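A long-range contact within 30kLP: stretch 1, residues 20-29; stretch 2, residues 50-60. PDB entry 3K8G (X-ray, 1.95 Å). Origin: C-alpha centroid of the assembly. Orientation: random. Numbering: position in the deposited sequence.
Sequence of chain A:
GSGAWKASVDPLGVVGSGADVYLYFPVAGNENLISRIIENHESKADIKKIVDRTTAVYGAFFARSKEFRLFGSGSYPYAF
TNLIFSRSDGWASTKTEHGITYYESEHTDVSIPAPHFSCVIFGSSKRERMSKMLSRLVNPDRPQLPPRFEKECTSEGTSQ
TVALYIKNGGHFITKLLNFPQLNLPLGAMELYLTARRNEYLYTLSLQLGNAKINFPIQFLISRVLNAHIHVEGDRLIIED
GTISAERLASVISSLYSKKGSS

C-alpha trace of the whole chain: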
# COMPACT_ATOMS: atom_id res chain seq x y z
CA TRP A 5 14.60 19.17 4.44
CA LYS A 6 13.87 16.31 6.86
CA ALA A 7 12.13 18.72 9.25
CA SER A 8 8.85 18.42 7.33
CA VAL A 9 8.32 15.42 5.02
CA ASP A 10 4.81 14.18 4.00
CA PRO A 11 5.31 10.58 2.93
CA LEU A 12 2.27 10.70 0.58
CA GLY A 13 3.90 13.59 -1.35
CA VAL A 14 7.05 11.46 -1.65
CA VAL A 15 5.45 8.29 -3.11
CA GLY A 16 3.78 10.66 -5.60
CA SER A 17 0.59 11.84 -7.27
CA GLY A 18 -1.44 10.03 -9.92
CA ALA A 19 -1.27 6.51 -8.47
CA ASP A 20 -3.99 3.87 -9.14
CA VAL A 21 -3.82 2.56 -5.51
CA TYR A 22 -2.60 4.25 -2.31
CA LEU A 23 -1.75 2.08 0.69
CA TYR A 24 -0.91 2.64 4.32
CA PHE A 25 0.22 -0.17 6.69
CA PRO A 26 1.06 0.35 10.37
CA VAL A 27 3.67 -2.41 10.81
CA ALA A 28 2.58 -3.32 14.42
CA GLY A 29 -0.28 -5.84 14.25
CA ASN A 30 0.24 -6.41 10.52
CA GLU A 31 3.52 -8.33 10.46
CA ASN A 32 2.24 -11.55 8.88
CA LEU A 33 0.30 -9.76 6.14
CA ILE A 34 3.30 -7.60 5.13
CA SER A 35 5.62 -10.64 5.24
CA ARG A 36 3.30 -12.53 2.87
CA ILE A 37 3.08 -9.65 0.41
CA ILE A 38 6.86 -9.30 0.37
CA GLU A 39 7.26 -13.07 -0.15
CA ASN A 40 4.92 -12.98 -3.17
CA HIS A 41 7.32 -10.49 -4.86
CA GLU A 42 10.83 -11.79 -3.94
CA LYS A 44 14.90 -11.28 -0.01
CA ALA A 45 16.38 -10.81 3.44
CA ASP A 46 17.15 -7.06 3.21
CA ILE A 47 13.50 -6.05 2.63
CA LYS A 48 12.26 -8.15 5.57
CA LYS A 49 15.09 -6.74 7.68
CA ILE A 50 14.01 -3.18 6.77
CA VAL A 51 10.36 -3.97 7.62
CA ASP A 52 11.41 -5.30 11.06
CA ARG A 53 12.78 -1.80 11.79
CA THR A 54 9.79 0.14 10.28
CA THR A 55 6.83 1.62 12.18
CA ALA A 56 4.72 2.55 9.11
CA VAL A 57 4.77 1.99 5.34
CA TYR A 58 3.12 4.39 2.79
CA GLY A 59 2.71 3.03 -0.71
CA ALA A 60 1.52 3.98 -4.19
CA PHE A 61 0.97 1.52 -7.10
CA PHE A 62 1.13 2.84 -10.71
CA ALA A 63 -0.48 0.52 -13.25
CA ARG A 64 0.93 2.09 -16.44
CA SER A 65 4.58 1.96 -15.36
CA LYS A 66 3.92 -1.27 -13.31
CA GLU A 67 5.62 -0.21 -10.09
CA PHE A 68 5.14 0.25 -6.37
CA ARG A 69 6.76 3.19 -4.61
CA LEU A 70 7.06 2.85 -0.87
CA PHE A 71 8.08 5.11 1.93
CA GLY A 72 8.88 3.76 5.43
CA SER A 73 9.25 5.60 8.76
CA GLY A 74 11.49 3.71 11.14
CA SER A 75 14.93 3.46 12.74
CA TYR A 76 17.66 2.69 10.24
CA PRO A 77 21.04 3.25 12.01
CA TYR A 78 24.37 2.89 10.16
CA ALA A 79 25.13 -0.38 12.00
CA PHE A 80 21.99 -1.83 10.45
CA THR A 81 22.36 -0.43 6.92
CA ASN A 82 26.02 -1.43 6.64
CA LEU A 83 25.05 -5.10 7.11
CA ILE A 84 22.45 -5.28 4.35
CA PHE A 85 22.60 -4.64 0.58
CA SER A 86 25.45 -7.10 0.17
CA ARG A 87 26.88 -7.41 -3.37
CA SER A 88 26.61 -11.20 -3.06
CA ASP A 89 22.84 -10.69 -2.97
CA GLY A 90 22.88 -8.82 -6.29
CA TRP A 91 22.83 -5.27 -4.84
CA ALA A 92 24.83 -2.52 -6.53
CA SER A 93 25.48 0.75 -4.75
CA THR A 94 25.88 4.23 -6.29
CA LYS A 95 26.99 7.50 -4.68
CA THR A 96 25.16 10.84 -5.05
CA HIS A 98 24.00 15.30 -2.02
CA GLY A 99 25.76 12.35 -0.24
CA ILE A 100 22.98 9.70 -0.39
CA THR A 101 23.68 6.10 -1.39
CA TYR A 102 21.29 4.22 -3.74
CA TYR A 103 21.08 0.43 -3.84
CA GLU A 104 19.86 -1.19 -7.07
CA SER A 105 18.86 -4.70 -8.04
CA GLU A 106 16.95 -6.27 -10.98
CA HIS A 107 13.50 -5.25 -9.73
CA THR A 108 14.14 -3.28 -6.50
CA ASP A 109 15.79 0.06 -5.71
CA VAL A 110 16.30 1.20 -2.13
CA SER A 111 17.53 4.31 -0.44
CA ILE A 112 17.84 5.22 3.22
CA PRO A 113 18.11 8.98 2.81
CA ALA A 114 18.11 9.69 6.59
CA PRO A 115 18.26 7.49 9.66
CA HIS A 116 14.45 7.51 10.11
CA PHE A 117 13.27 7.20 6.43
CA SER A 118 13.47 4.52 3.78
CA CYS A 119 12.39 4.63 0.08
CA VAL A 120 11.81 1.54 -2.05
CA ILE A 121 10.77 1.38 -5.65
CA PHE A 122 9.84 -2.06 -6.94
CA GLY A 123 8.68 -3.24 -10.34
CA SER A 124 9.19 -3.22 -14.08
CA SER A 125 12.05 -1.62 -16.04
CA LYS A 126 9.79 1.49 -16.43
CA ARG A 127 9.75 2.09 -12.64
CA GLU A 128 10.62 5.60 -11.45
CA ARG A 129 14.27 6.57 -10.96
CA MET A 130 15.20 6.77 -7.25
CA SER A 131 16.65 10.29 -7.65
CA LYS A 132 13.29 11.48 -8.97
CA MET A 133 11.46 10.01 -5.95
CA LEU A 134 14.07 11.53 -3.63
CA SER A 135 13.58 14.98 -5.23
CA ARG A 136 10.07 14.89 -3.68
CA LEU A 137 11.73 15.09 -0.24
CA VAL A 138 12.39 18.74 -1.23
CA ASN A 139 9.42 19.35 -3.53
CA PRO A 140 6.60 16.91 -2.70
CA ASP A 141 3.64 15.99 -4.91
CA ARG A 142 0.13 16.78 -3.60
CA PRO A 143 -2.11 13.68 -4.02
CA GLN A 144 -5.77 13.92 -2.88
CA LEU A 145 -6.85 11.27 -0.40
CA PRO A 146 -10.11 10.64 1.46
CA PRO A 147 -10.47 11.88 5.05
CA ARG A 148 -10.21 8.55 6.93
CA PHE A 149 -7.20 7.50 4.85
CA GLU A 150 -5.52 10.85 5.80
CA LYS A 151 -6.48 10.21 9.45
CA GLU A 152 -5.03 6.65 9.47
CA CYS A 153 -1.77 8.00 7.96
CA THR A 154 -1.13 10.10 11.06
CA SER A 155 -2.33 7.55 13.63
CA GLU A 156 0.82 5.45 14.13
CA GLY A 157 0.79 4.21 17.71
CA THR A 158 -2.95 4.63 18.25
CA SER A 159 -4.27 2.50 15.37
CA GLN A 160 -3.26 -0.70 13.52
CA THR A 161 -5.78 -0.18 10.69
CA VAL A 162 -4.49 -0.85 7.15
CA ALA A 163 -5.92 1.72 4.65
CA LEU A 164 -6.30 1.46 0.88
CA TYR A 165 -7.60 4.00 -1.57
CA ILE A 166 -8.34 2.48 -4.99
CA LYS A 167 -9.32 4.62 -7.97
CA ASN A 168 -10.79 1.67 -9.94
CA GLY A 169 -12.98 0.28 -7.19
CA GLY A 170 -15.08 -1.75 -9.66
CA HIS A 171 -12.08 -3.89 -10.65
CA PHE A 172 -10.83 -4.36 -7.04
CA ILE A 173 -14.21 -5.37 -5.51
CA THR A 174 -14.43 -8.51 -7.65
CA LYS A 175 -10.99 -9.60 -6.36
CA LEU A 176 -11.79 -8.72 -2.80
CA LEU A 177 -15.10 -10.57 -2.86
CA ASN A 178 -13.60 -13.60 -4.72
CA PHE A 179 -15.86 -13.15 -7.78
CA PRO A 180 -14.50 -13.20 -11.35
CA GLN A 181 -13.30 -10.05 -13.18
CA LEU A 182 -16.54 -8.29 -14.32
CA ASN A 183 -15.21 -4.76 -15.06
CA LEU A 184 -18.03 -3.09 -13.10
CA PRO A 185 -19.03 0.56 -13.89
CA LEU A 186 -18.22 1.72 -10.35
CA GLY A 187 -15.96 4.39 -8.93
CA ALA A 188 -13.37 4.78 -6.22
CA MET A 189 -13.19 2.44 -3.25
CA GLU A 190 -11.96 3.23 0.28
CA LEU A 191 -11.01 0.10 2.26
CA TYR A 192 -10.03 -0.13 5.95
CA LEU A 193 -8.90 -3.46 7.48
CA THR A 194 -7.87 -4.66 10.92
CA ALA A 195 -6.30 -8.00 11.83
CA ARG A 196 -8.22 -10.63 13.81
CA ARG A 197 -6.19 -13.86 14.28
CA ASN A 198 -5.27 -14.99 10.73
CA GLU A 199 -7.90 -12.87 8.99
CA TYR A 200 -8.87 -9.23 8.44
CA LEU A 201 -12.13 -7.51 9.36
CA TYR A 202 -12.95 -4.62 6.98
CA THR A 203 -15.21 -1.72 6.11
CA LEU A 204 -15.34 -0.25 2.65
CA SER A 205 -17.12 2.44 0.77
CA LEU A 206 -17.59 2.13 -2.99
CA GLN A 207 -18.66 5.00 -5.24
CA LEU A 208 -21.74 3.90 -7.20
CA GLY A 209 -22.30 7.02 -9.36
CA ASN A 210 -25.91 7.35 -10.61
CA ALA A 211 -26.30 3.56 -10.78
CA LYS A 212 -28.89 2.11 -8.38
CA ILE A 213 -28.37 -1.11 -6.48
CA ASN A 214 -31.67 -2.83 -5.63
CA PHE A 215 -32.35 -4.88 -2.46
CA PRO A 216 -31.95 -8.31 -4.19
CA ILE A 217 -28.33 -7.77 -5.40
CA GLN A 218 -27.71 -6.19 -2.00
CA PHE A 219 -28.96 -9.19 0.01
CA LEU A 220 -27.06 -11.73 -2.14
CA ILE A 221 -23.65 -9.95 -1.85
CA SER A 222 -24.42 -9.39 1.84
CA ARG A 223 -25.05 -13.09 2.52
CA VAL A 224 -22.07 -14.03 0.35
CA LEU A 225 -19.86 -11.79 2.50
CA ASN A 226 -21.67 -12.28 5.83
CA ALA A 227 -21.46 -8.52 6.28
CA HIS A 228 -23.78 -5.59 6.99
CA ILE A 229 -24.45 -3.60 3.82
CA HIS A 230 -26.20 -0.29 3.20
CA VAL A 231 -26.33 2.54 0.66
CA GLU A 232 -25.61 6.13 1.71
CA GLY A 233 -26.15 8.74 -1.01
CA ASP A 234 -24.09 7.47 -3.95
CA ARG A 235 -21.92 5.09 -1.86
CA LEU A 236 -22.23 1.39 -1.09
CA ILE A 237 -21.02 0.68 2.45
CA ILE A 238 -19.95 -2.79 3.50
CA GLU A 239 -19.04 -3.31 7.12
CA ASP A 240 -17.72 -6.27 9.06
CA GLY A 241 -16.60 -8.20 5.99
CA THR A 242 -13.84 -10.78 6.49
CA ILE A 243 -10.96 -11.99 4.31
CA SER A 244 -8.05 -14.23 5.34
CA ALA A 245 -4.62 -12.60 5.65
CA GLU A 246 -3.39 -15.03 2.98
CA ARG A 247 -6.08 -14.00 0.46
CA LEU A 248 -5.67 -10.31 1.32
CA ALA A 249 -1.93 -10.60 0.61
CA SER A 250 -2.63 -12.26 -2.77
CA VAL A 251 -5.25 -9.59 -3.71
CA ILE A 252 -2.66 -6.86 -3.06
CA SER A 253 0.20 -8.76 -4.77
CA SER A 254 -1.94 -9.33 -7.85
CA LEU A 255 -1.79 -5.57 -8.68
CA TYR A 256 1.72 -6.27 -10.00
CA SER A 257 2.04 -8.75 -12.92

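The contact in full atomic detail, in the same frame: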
# COMPACT_ATOMS: atom_id res chain seq x y z
N ASP A 20 -2.72 4.61 -9.08
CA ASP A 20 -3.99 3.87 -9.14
C ASP A 20 -4.46 3.36 -7.78
O ASP A 20 -5.68 3.20 -7.56
CB ASP A 20 -3.81 2.72 -10.09
CG ASP A 20 -3.49 3.22 -11.48
OD1 ASP A 20 -4.44 3.55 -12.16
OD2 ASP A 20 -2.30 3.36 -11.85
N VAL A 21 -3.50 3.04 -6.88
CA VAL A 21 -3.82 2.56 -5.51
C VAL A 21 -2.88 3.23 -4.51
O VAL A 21 -1.68 3.33 -4.80
CB VAL A 21 -3.63 1.02 -5.34
CG1 VAL A 21 -3.96 0.56 -3.91
CG2 VAL A 21 -4.49 0.25 -6.37
N TYR A 22 -3.43 3.75 -3.40
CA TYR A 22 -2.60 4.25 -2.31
C TYR A 22 -2.80 3.29 -1.16
O TYR A 22 -3.92 2.78 -0.96
CB TYR A 22 -3.01 5.68 -1.89
CG TYR A 22 -2.49 6.69 -2.90
CD1 TYR A 22 -1.16 7.15 -2.85
CD2 TYR A 22 -3.33 7.15 -3.92
CE1 TYR A 22 -0.68 8.08 -3.82
CE2 TYR A 22 -2.84 8.07 -4.92
CZ TYR A 22 -1.54 8.52 -4.83
OH TYR A 22 -1.08 9.35 -5.81
N LEU A 23 -1.72 3.05 -0.39
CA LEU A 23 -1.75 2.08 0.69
C LEU A 23 -1.08 2.65 1.93
O LEU A 23 -0.12 3.41 1.85
CB LEU A 23 -1.00 0.79 0.30
CG LEU A 23 -1.39 0.12 -1.02
CD1 LEU A 23 -0.56 0.74 -2.20
CD2 LEU A 23 -1.12 -1.42 -0.93
N TYR A 24 -1.60 2.31 3.10
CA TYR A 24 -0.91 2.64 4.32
C TYR A 24 -1.00 1.42 5.27
O TYR A 24 -2.09 0.93 5.55
CB TYR A 24 -1.56 3.89 4.94
CG TYR A 24 -1.10 4.11 6.35
CD1 TYR A 24 0.14 4.64 6.63
CD2 TYR A 24 -1.95 3.77 7.42
CE1 TYR A 24 0.57 4.83 7.99
CE2 TYR A 24 -1.54 3.95 8.77
CZ TYR A 24 -0.30 4.49 9.03
OH TYR A 24 0.06 4.66 10.36
N PHE A 25 0.16 0.96 5.75
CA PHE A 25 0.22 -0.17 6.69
C PHE A 25 0.98 0.24 7.96
O PHE A 25 2.19 0.41 7.89
CB PHE A 25 1.06 -1.31 6.11
CG PHE A 25 0.51 -1.93 4.84
CD1 PHE A 25 -0.19 -3.13 4.88
CD2 PHE A 25 0.78 -1.37 3.60
CE1 PHE A 25 -0.67 -3.74 3.73
CE2 PHE A 25 0.30 -1.97 2.43
CZ PHE A 25 -0.43 -3.14 2.49
N PRO A 26 0.29 0.36 9.11
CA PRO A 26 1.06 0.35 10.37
C PRO A 26 1.72 -1.02 10.51
O PRO A 26 1.06 -2.02 10.32
CB PRO A 26 -0.01 0.58 11.46
CG PRO A 26 -1.36 0.65 10.76
CD PRO A 26 -1.17 0.38 9.30
N VAL A 27 3.02 -1.09 10.77
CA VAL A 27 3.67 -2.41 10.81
C VAL A 27 3.20 -3.24 12.03
O VAL A 27 2.94 -4.42 11.88
CB VAL A 27 5.21 -2.30 10.74
CG1 VAL A 27 5.89 -3.67 10.90
CG2 VAL A 27 5.61 -1.64 9.38
N ALA A 28 3.07 -2.61 13.19
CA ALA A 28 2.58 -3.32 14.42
C ALA A 28 1.16 -3.85 14.23
O ALA A 28 0.23 -3.10 13.88
CB ALA A 28 2.67 -2.43 15.64
N GLY A 29 1.00 -5.16 14.43
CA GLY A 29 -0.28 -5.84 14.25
C GLY A 29 -0.51 -6.38 12.85
O GLY A 29 -1.45 -7.17 12.62
N ILE A 50 14.46 -4.59 6.73
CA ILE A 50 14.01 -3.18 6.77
C ILE A 50 12.64 -3.07 7.44
O ILE A 50 12.43 -2.20 8.32
CB ILE A 50 14.03 -2.52 5.36
CG1 ILE A 50 15.48 -2.42 4.84
CG2 ILE A 50 13.37 -1.11 5.38
CD1 ILE A 50 15.61 -2.02 3.39
N VAL A 51 11.73 -3.97 7.06
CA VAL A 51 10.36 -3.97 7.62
C VAL A 51 10.39 -4.17 9.12
O VAL A 51 9.65 -3.49 9.84
CB VAL A 51 9.41 -4.99 6.93
CG1 VAL A 51 7.99 -4.86 7.47
CG2 VAL A 51 9.34 -4.71 5.49
N ASP A 52 11.27 -5.06 9.61
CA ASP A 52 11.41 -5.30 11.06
C ASP A 52 11.86 -4.08 11.86
O ASP A 52 11.68 -4.03 13.08
CB ASP A 52 12.32 -6.52 11.33
CG ASP A 52 11.72 -7.82 10.78
OD1 ASP A 52 12.46 -8.81 10.61
OD2 ASP A 52 10.50 -7.86 10.50
N ARG A 53 12.40 -3.07 11.17
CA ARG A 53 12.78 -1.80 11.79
C ARG A 53 11.86 -0.60 11.41
O ARG A 53 12.21 0.56 11.67
CB ARG A 53 14.23 -1.47 11.42
CG ARG A 53 15.26 -2.49 11.96
CD ARG A 53 16.66 -1.92 11.97
NE ARG A 53 16.81 -0.92 13.02
CZ ARG A 53 17.28 -1.15 14.24
NH1 ARG A 53 17.70 -2.37 14.59
NH2 ARG A 53 17.35 -0.15 15.11
N THR A 54 10.70 -0.89 10.83
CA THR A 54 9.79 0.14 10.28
C THR A 54 8.53 0.24 11.14
O THR A 54 7.99 -0.78 11.54
CB THR A 54 9.44 -0.23 8.84
OG1 THR A 54 10.65 -0.31 8.09
CG2 THR A 54 8.48 0.80 8.16
N THR A 55 8.08 1.47 11.44
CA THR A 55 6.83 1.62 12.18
C THR A 55 5.62 1.74 11.24
O THR A 55 4.52 1.27 11.58
CB THR A 55 6.85 2.82 13.18
OG1 THR A 55 7.16 4.01 12.47
CG2 THR A 55 7.94 2.62 14.26
N ALA A 56 5.83 2.35 10.05
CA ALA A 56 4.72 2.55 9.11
C ALA A 56 5.22 2.60 7.67
O ALA A 56 6.31 3.11 7.40
CB ALA A 56 3.97 3.85 9.44
N VAL A 57 4.43 2.02 6.76
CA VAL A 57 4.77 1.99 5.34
C VAL A 57 3.64 2.73 4.56
O VAL A 57 2.46 2.43 4.73
CB VAL A 57 4.88 0.53 4.83
CG1 VAL A 57 5.07 0.48 3.29
CG2 VAL A 57 6.08 -0.22 5.50
N TYR A 58 4.04 3.65 3.68
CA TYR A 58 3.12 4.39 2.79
C TYR A 58 3.44 3.91 1.39
O TYR A 58 4.61 3.79 1.02
CB TYR A 58 3.42 5.89 2.89
CG TYR A 58 3.29 6.43 4.28
CD1 TYR A 58 2.12 7.08 4.68
CD2 TYR A 58 4.32 6.27 5.21
CE1 TYR A 58 1.98 7.58 5.97
CE2 TYR A 58 4.18 6.77 6.52
CZ TYR A 58 3.01 7.42 6.88
OH TYR A 58 2.86 7.92 8.16
N GLY A 59 2.41 3.58 0.59
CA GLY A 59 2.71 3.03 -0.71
C GLY A 59 1.81 3.63 -1.79
O GLY A 59 0.71 4.06 -1.52
N ALA A 60 2.30 3.58 -3.02
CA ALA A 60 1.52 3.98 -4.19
C ALA A 60 1.84 2.95 -5.30
O ALA A 60 3.02 2.63 -5.54
CB ALA A 60 1.91 5.37 -4.62
O HOH W 1 3.55 0.20 13.82

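Strand 21-26 and the strand through V57 to A60, which continues onward, lie as antiparallel neighbours in a sheet, their axes 171° apart in direction and 4.6 Å apart at closest approach; the contact buries 591 Å². Backbone hydrogen bonds set the register. L23 and G59 form a reciprocal pair, L23 N to G59 O at 2.9 Å and G59 N to L23 O at 2.8 Å, and F25 and V57 repeat it, F25 N to V57 O at 2.9 Å and V57 N to F25 O at 3.0 Å. P26, a proline, has no amide hydrogen to give, but it falls at a non-hydrogen-bonded position opposite A56, so the ladder loses nothing. One further bond, V27 N to T55 O at 2.9 Å, extends the ladder beyond the strand end. T55 O also accepts from a water at 2.7 Å, and that water accepts from A28 N at 2.9 Å, bridging the two stretches. Between the amide bonds, CA-H...O contacts fill in, the shortest from A60 CA to V21 O at 3.3 Å.

Side chains alternate between the two faces. On one, the tyrosines meet: Y24 CD1 lies 3.5 Å from Y58 CE1, over a face of the Y58 ring, with the ring planes inclined at 49°. The alanines also touch tyrosine rings, Y24 CE1 reaching A56 CB and Y22 CE1 reaching A60 CB, both at 3.8 Å. On the other face, F25 CB and V57 CB are 4.4 Å apart, while L23 lies across from G59, which offers only backbone; a CB there would sit 3.6 Å from L23 CD1.

Past the strand, V27 points toward the second stretch and packs against V51 and V57, the closest side-chain approaches being V27 CG1 to V51 CG1 and V27 CG2 to V57 CG2, each at 4.2 Å.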